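Long-range contacts in protein CT_858 (Chlamydia trachomatis, PDB 3DOR), which probably acts as a secreted serine endopeptidase of the S41 type that cleaves peptide bonds in its protein substrates: residues B[333-338]-B[458-463]; B[482-487]-B[531-536]. All coordinates share one frame; numbering follows the deposited sequence.

Contact 1. Residues B[333-338]-B[458-463]; sequences ALIIDQ and CVLINE
Four backbone hydrogen bonds join residues 333-338 to 458-463 as neighbouring parallel strands, donors and acceptors taking turns across the gap. Cys458 N gives its hydrogen to Leu334 O at 2.9 Å, and Ile336 uses both its polar atoms: its N reaches Cys458 O at 2.8 Å, and its O receives Leu460 N at 2.8 Å, almost straight at 172°. Gln338 N closes the series on Leu460 O at 2.9 Å, a more bent bond of 150°.

On the face that carries Ile335, Cys458 and Leu460, the leucine does most of the touching. Its CG is anti to the carbonyl carbon (chi1 -48°), and Leu460 CD1 lies 3.9 Å from Ile335 CG2, the two side chains crossing obliquely; the same methyl also meets CB of Asp337. Tyr551 and Val559 of helix 549-564 cover this side. On the other face Ile336 CB packs on Val459 CG2 at 4.4 Å, with Phe472 and Leu476 of helix 468-478 over the valine. Gln338, bent at chi2, crosses Ile461 obliquely, its NE2 3.9 Å from Ile461 CG2.

Ile335 and Asp337 use their backbone on the far edge to bond strand 290-297, so strand 333-337 is paired along both edges. Three nearly straight bonds and one more bent one, with aliphatic side chains on both faces, thus make a buried parallel pair, while its polar tips look beyond it: Gln338 OE1 is hydrogen-bonded to Tyr301 OH, Gln338 NE2 to Ala469 O, and Asp337 OD2 to Thr339 OG1, just after the segment.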
ATOM      1  N   ALA B 333     -31.913 -28.847   8.291  1.00 25.89           N
ATOM      2  CA  ALA B 333     -31.283 -27.821   9.119  1.00 25.83           C
ATOM      3  C   ALA B 333     -29.829 -27.760   8.687  1.00 24.30           C
ATOM      4  O   ALA B 333     -29.362 -28.646   7.978  1.00 23.68           O
ATOM      5  CB  ALA B 333     -31.388 -28.177  10.602  1.00 20.99           C
ATOM      6  N   LEU B 334     -29.116 -26.728   9.126  1.00 22.98           N
ATOM      7  CA  LEU B 334     -27.732 -26.545   8.730  1.00 21.57           C
ATOM      8  C   LEU B 334     -26.846 -26.138   9.906  1.00 23.12           C
ATOM      9  O   LEU B 334     -27.169 -25.206  10.647  1.00 22.60           O
ATOM     10  CB  LEU B 334     -27.661 -25.443   7.670  1.00 22.83           C
ATOM     11  CG  LEU B 334     -26.512 -25.268   6.660  1.00 27.77           C
ATOM     12  CD1 LEU B 334     -26.220 -23.786   6.549  1.00 26.45           C
ATOM     13  CD2 LEU B 334     -25.264 -26.032   7.035  1.00 24.07           C
ATOM     14  N   ILE B 335     -25.728 -26.834  10.065  1.00 21.43           N
ATOM     15  CA  ILE B 335     -24.773 -26.493  11.102  1.00 21.34           C
ATOM     16  C   ILE B 335     -23.614 -25.779  10.413  1.00 22.52           C
ATOM     17  O   ILE B 335     -23.046 -26.291   9.440  1.00 24.43           O
ATOM     18  CB  ILE B 335     -24.221 -27.737  11.818  1.00 21.82           C
ATOM     19  CG1 ILE B 335     -25.344 -28.439  12.599  1.00 20.48           C
ATOM     20  CG2 ILE B 335     -23.096 -27.325  12.773  1.00 22.72           C
ATOM     21  CD1 ILE B 335     -24.926 -29.770  13.185  1.00 21.42           C
ATOM     22  N   ILE B 336     -23.278 -24.588  10.898  1.00 21.60           N
ATOM     23  CA  ILE B 336     -22.171 -23.823  10.338  1.00 19.05           C
ATOM     24  C   ILE B 336     -21.064 -23.728  11.382  1.00 20.62           C
ATOM     25  O   ILE B 336     -21.253 -23.122  12.449  1.00 19.41           O
ATOM     26  CB  ILE B 336     -22.624 -22.393   9.939  1.00 21.08           C
ATOM     27  CG1 ILE B 336     -23.616 -22.468   8.774  1.00 18.98           C
ATOM     28  CG2 ILE B 336     -21.409 -21.531   9.559  1.00 18.86           C
ATOM     29  CD1 ILE B 336     -24.137 -21.112   8.332  1.00 23.11           C
ATOM     30  N   ASP B 337     -19.922 -24.344  11.096  1.00 19.63           N
ATOM     31  CA  ASP B 337     -18.801 -24.285  12.020  1.00 20.74           C
ATOM     32  C   ASP B 337     -18.005 -23.042  11.648  1.00 22.37           C
ATOM     33  O   ASP B 337     -17.401 -22.980  10.583  1.00 21.55           O
ATOM     34  CB  ASP B 337     -17.914 -25.523  11.887  1.00 22.26           C
ATOM     35  CG  ASP B 337     -16.612 -25.392  12.673  1.00 23.72           C
ATOM     36  OD1 ASP B 337     -15.695 -26.207  12.440  1.00 20.88           O
ATOM     37  OD2 ASP B 337     -16.511 -24.473  13.523  1.00 22.06           O
ATOM     38  N   GLN B 338     -18.009 -22.046  12.521  1.00 23.12           N
ATOM     39  CA  GLN B 338     -17.286 -20.822  12.237  1.00 23.36           C
ATOM     40  C   GLN B 338     -16.178 -20.557  13.263  1.00 24.10           C
ATOM     41  O   GLN B 338     -15.682 -19.434  13.364  1.00 21.92           O
ATOM     42  CB  GLN B 338     -18.264 -19.650  12.216  1.00 23.60           C
ATOM     43  CG  GLN B 338     -17.706 -18.438  11.552  1.00 24.49           C
ATOM     44  CD  GLN B 338     -18.011 -17.163  12.297  1.00 24.20           C
ATOM     45  OE1 GLN B 338     -18.171 -16.116  11.681  1.00 26.94           O
ATOM     46  NE2 GLN B 338     -18.067 -17.233  13.626  1.00 23.90           N
ATOM     47  N   CYS B 458     -27.657 -23.544  12.928  1.00 21.01           N
ATOM     48  CA  CYS B 458     -26.945 -23.554  14.193  1.00 20.60           C
ATOM     49  C   CYS B 458     -25.504 -23.171  13.875  1.00 21.31           C
ATOM     50  O   CYS B 458     -24.828 -23.872  13.116  1.00 23.17           O
ATOM     51  CB  CYS B 458     -26.980 -24.941  14.831  1.00 24.17           C
ATOM     52  SG  CYS B 458     -25.996 -25.038  16.342  1.00 28.35           S
ATOM     53  N   VAL B 459     -25.041 -22.053  14.429  1.00 21.23           N
ATOM     54  CA  VAL B 459     -23.675 -21.594  14.196  1.00 19.87           C
ATOM     55  C   VAL B 459     -22.786 -21.912  15.390  1.00 21.96           C
ATOM     56  O   VAL B 459     -23.139 -21.614  16.537  1.00 22.18           O
ATOM     57  CB  VAL B 459     -23.612 -20.052  13.953  1.00 18.68           C
ATOM     58  CG1 VAL B 459     -22.185 -19.629  13.609  1.00 16.57           C
ATOM     59  CG2 VAL B 459     -24.552 -19.661  12.850  1.00 16.22           C
ATOM     60  N   LEU B 460     -21.630 -22.509  15.116  1.00 21.06           N
ATOM     61  CA  LEU B 460     -20.679 -22.853  16.165  1.00 21.08           C
ATOM     62  C   LEU B 460     -19.608 -21.765  16.198  1.00 22.54           C
ATOM     63  O   LEU B 460     -19.025 -21.421  15.165  1.00 20.91           O
ATOM     64  CB  LEU B 460     -20.023 -24.204  15.883  1.00 19.81           C
ATOM     65  CG  LEU B 460     -20.978 -25.337  15.516  1.00 19.62           C
ATOM     66  CD1 LEU B 460     -20.153 -26.568  15.200  1.00 14.94           C
ATOM     67  CD2 LEU B 460     -21.979 -25.605  16.657  1.00 17.63           C
ATOM     68  N   ILE B 461     -19.347 -21.242  17.394  1.00 22.07           N
ATOM     69  CA  ILE B 461     -18.370 -20.169  17.585  1.00 22.83           C
ATOM     70  C   ILE B 461     -17.462 -20.434  18.788  1.00 23.74           C
ATOM     71  O   ILE B 461     -17.777 -21.253  19.656  1.00 23.19           O
ATOM     72  CB  ILE B 461     -19.084 -18.833  17.878  1.00 23.50           C
ATOM     73  CG1 ILE B 461     -19.864 -18.957  19.197  1.00 22.23           C
ATOM     74  CG2 ILE B 461     -20.065 -18.484  16.748  1.00 21.26           C
ATOM     75  CD1 ILE B 461     -20.377 -17.622  19.764  1.00 20.87           C
ATOM     76  N   ASN B 462     -16.333 -19.743  18.840  1.00 20.85           N
ATOM     77  CA  ASN B 462     -15.456 -19.884  19.988  1.00 21.97           C
ATOM     78  C   ASN B 462     -14.667 -18.595  20.212  1.00 22.41           C
ATOM     79  O   ASN B 462     -14.882 -17.591  19.514  1.00 20.93           O
ATOM     80  CB  ASN B 462     -14.537 -21.118  19.866  1.00 19.64           C
ATOM     81  CG  ASN B 462     -13.419 -20.945  18.857  1.00 21.15           C
ATOM     82  OD1 ASN B 462     -12.469 -21.725  18.859  1.00 23.47           O
ATOM     83  ND2 ASN B 462     -13.524 -19.942  17.989  1.00 18.03           N
ATOM     84  N   GLU B 463     -13.778 -18.624  21.198  1.00 23.53           N
ATOM     85  CA  GLU B 463     -12.992 -17.457  21.577  1.00 23.93           C
ATOM     86  C   GLU B 463     -11.937 -17.051  20.570  1.00 24.71           C
ATOM     87  O   GLU B 463     -11.245 -16.043  20.765  1.00 25.48           O
ATOM     88  CB  GLU B 463     -12.340 -17.676  22.952  1.00 24.20           C
ATOM     89  CG  GLU B 463     -11.037 -18.458  22.941  1.00 21.29           C
ATOM     90  CD  GLU B 463     -11.220 -19.936  22.674  1.00 21.97           C
ATOM     91  OE1 GLU B 463     -10.199 -20.654  22.533  1.00 23.18           O
ATOM     92  OE2 GLU B 463     -12.377 -20.388  22.611  1.00 23.33           O
TER

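Contact 2. Residues B[482-487]-B[531-536]; sequences ALIVGT and EPHIDL
At one border of the mixed sheet of the S41 peptidase domain, the short strand 534-535 runs parallel to strand 483-486 and is the outermost strand within the chain. Ile484 O binds two donors: Ile534 N at 3.2 Å, close to the line of the C=O bond, and His533 N at 2.7 Å, which approaches from above the carbonyl plane. The pairing continues with Gly486 N on Ile534 O at 3.1 Å and Leu536 N on Gly486 O at 2.7 Å, the latter again above the carbonyl plane. Gly486 has phi 129° and psi -134°, where a side chain would collide with the carbonyl oxygen of Val485, so glycine is required.

Ahead of the strand, His533 folds back along its partner. With CG anti to the carbonyl carbon (chi1 -71°), its ring edge meets Ile484 N through the carbon CD2, 2.9 Å away in the ring plane, a tight contact and not a hydrogen bond; NE2 makes a weak bond to Ala482 O. Leu483 CD2 comes obliquely against the base of this side chain, 3.5 Å from His533 CB. Pro532 crosses Ile484 at about a right angle, its CB 3.8 Å from Ile484 CG2, while its CG rests near Gly486 O. Val485 and Ile534 share a face, CG2 of the valine against CB of the isoleucine; Leu536 runs alongside Val485, its CD1 3.8 Å from Val485 CG1.

Leu558 covers Val485, and Tyr551 and Val555 cover Leu536, all from helix 549-564. The carboxylate of Glu531 forms salt bridges with Arg519 (through OE1) and Lys477 (through OE2). A mixed sheet whose parallel part ends in a short border strand, with helices packed on it, fits the alpha/beta core of the ClpP/crotonase clan, to which S41 peptidases belong.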
ATOM      1  N   ALA B 482     -30.530 -17.518  13.588  1.00 21.68           N
ATOM      2  CA  ALA B 482     -29.874 -18.769  13.925  1.00 22.43           C
ATOM      3  C   ALA B 482     -29.601 -18.954  15.399  1.00 22.46           C
ATOM      4  O   ALA B 482     -29.561 -17.993  16.170  1.00 25.70           O
ATOM      5  CB  ALA B 482     -28.556 -18.883  13.158  1.00 20.26           C
ATOM      6  N   LEU B 483     -29.394 -20.211  15.771  1.00 22.61           N
ATOM      7  CA  LEU B 483     -29.077 -20.591  17.136  1.00 23.10           C
ATOM      8  C   LEU B 483     -27.544 -20.513  17.206  1.00 22.24           C
ATOM      9  O   LEU B 483     -26.858 -21.160  16.403  1.00 21.52           O
ATOM     10  CB  LEU B 483     -29.546 -22.025  17.370  1.00 22.81           C
ATOM     11  CG  LEU B 483     -29.914 -22.568  18.759  1.00 27.65           C
ATOM     12  CD1 LEU B 483     -29.031 -23.751  19.081  1.00 23.11           C
ATOM     13  CD2 LEU B 483     -29.821 -21.488  19.819  1.00 21.26           C
ATOM     14  N   ILE B 484     -27.001 -19.724  18.131  1.00 19.43           N
ATOM     15  CA  ILE B 484     -25.545 -19.594  18.240  1.00 21.72           C
ATOM     16  C   ILE B 484     -25.073 -20.448  19.415  1.00 22.70           C
ATOM     17  O   ILE B 484     -25.552 -20.290  20.538  1.00 23.09           O
ATOM     18  CB  ILE B 484     -25.104 -18.106  18.429  1.00 22.14           C
ATOM     19  CG1 ILE B 484     -25.282 -17.308  17.133  1.00 22.73           C
ATOM     20  CG2 ILE B 484     -23.614 -18.041  18.731  1.00 20.14           C
ATOM     21  CD1 ILE B 484     -26.636 -17.269  16.614  1.00 31.76           C
ATOM     22  N   VAL B 485     -24.123 -21.342  19.146  1.00 22.65           N
ATOM     23  CA  VAL B 485     -23.630 -22.271  20.156  1.00 23.78           C
ATOM     24  C   VAL B 485     -22.106 -22.299  20.278  1.00 22.68           C
ATOM     25  O   VAL B 485     -21.404 -22.160  19.285  1.00 25.80           O
ATOM     26  CB  VAL B 485     -24.125 -23.700  19.818  1.00 21.94           C
ATOM     27  CG1 VAL B 485     -23.695 -24.691  20.887  1.00 18.05           C
ATOM     28  CG2 VAL B 485     -25.641 -23.687  19.669  1.00 22.05           C
ATOM     29  N   GLY B 486     -21.607 -22.485  21.500  1.00 23.05           N
ATOM     30  CA  GLY B 486     -20.171 -22.560  21.724  1.00 22.54           C
ATOM     31  C   GLY B 486     -19.723 -21.630  22.837  1.00 24.76           C
ATOM     32  O   GLY B 486     -20.332 -21.588  23.915  1.00 23.24           O
ATOM     33  N   THR B 487     -18.644 -20.895  22.592  1.00 24.27           N
ATOM     34  CA  THR B 487     -18.170 -19.941  23.576  1.00 24.60           C
ATOM     35  C   THR B 487     -18.038 -18.557  22.940  1.00 24.83           C
ATOM     36  O   THR B 487     -17.827 -18.430  21.723  1.00 23.22           O
ATOM     37  CB  THR B 487     -16.817 -20.387  24.235  1.00 24.93           C
ATOM     38  OG1 THR B 487     -15.828 -20.667  23.233  1.00 24.27           O
ATOM     39  CG2 THR B 487     -17.040 -21.640  25.090  1.00 22.59           C
ATOM     40  N   GLU B 531     -21.899 -13.198  22.690  1.00 22.04           N
ATOM     41  CA  GLU B 531     -22.281 -14.345  23.485  1.00 24.24           C
ATOM     42  C   GLU B 531     -23.154 -15.282  22.666  1.00 25.82           C
ATOM     43  O   GLU B 531     -23.891 -14.845  21.777  1.00 26.22           O
ATOM     44  CB  GLU B 531     -23.060 -13.887  24.732  1.00 25.46           C
ATOM     45  CG  GLU B 531     -24.522 -13.442  24.486  1.00 24.59           C
ATOM     46  CD  GLU B 531     -24.668 -12.162  23.641  1.00 29.95           C
ATOM     47  OE1 GLU B 531     -23.724 -11.342  23.591  1.00 27.55           O
ATOM     48  OE2 GLU B 531     -25.749 -11.963  23.038  1.00 27.88           O
ATOM     49  N   PRO B 532     -23.060 -16.592  22.937  1.00 25.88           N
ATOM     50  CA  PRO B 532     -23.867 -17.585  22.222  1.00 24.99           C
ATOM     51  C   PRO B 532     -25.186 -17.718  22.973  1.00 24.80           C
ATOM     52  O   PRO B 532     -25.311 -17.201  24.078  1.00 21.54           O
ATOM     53  CB  PRO B 532     -23.035 -18.855  22.346  1.00 25.60           C
ATOM     54  CG  PRO B 532     -22.433 -18.705  23.732  1.00 27.28           C
ATOM     55  CD  PRO B 532     -21.994 -17.244  23.725  1.00 26.15           C
ATOM     56  N   HIS B 533     -26.170 -18.380  22.366  1.00 23.22           N
ATOM     57  CA  HIS B 533     -27.448 -18.625  23.034  1.00 23.35           C
ATOM     58  C   HIS B 533     -27.131 -19.716  24.052  1.00 22.84           C
ATOM     59  O   HIS B 533     -27.575 -19.662  25.188  1.00 24.08           O
ATOM     60  CB  HIS B 533     -28.498 -19.191  22.069  1.00 22.62           C
ATOM     61  CG  HIS B 533     -29.012 -18.205  21.072  1.00 22.97           C
ATOM     62  ND1 HIS B 533     -30.036 -17.323  21.356  1.00 24.88           N
ATOM     63  CD2 HIS B 533     -28.677 -17.992  19.777  1.00 17.83           C
ATOM     64  CE1 HIS B 533     -30.315 -16.617  20.273  1.00 22.68           C
ATOM     65  NE2 HIS B 533     -29.506 -17.004  19.303  1.00 23.03           N
ATOM     66  N   ILE B 534     -26.352 -20.706  23.622  1.00 22.78           N
ATOM     67  CA  ILE B 534     -25.990 -21.825  24.483  1.00 23.68           C
ATOM     68  C   ILE B 534     -24.478 -21.901  24.697  1.00 24.51           C
ATOM     69  O   ILE B 534     -23.725 -22.122  23.750  1.00 22.33           O
ATOM     70  CB  ILE B 534     -26.446 -23.184  23.872  1.00 24.25           C
ATOM     71  CG1 ILE B 534     -27.951 -23.175  23.565  1.00 21.90           C
ATOM     72  CG2 ILE B 534     -26.080 -24.317  24.817  1.00 23.97           C
ATOM     73  CD1 ILE B 534     -28.843 -22.982  24.769  1.00 23.97           C
ATOM     74  N   ASP B 535     -24.039 -21.725  25.939  1.00 24.87           N
ATOM     75  CA  ASP B 535     -22.620 -21.799  26.244  1.00 26.62           C
ATOM     76  C   ASP B 535     -22.240 -23.274  26.267  1.00 25.35           C
ATOM     77  O   ASP B 535     -22.730 -24.027  27.092  1.00 25.66           O
ATOM     78  CB  ASP B 535     -22.331 -21.155  27.594  1.00 28.48           C
ATOM     79  CG  ASP B 535     -20.858 -21.174  27.932  1.00 34.83           C
ATOM     80  OD1 ASP B 535     -20.386 -22.175  28.510  1.00 40.45           O
ATOM     81  OD2 ASP B 535     -20.163 -20.198  27.604  1.00 37.80           O
ATOM     82  N   LEU B 536     -21.373 -23.676  25.345  1.00 26.35           N
ATOM     83  CA  LEU B 536     -20.958 -25.066  25.226  1.00 25.59           C
ATOM     84  C   LEU B 536     -19.453 -25.155  25.035  1.00 26.81           C
ATOM     85  O   LEU B 536     -18.967 -25.238  23.904  1.00 27.95           O
ATOM     86  CB  LEU B 536     -21.641 -25.697  24.015  1.00 25.34           C
ATOM     87  CG  LEU B 536     -22.183 -27.126  24.015  1.00 26.47           C
ATOM     88  CD1 LEU B 536     -22.088 -27.646  22.593  1.00 24.69           C
ATOM     89  CD2 LEU B 536     -21.431 -28.038  24.970  1.00 28.71           C
TER

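Contact 1 and contact 2 are successive steps across one sheet, their centres about 9 Å apart. Strand 457-461 belongs to the first and is also paired with strand 483-486 of the second: Val459 N and O probably bond Leu483 O and Val485 N, and Ile461 CD1 packs on Ile484 CG2. Contact 1 lies in the buried middle, where regular parallel bonds and aliphatic side chains prevail. Contact 2 lies at the border and is partly exposed; its less regular pairing includes a proline, a histidine, a glycine and a carbonyl oxygen (Ile484 O) that accepts two N-H donors. Helices 468-478 and 549-564 touch side chains of both contacts, so the two share their covering layers.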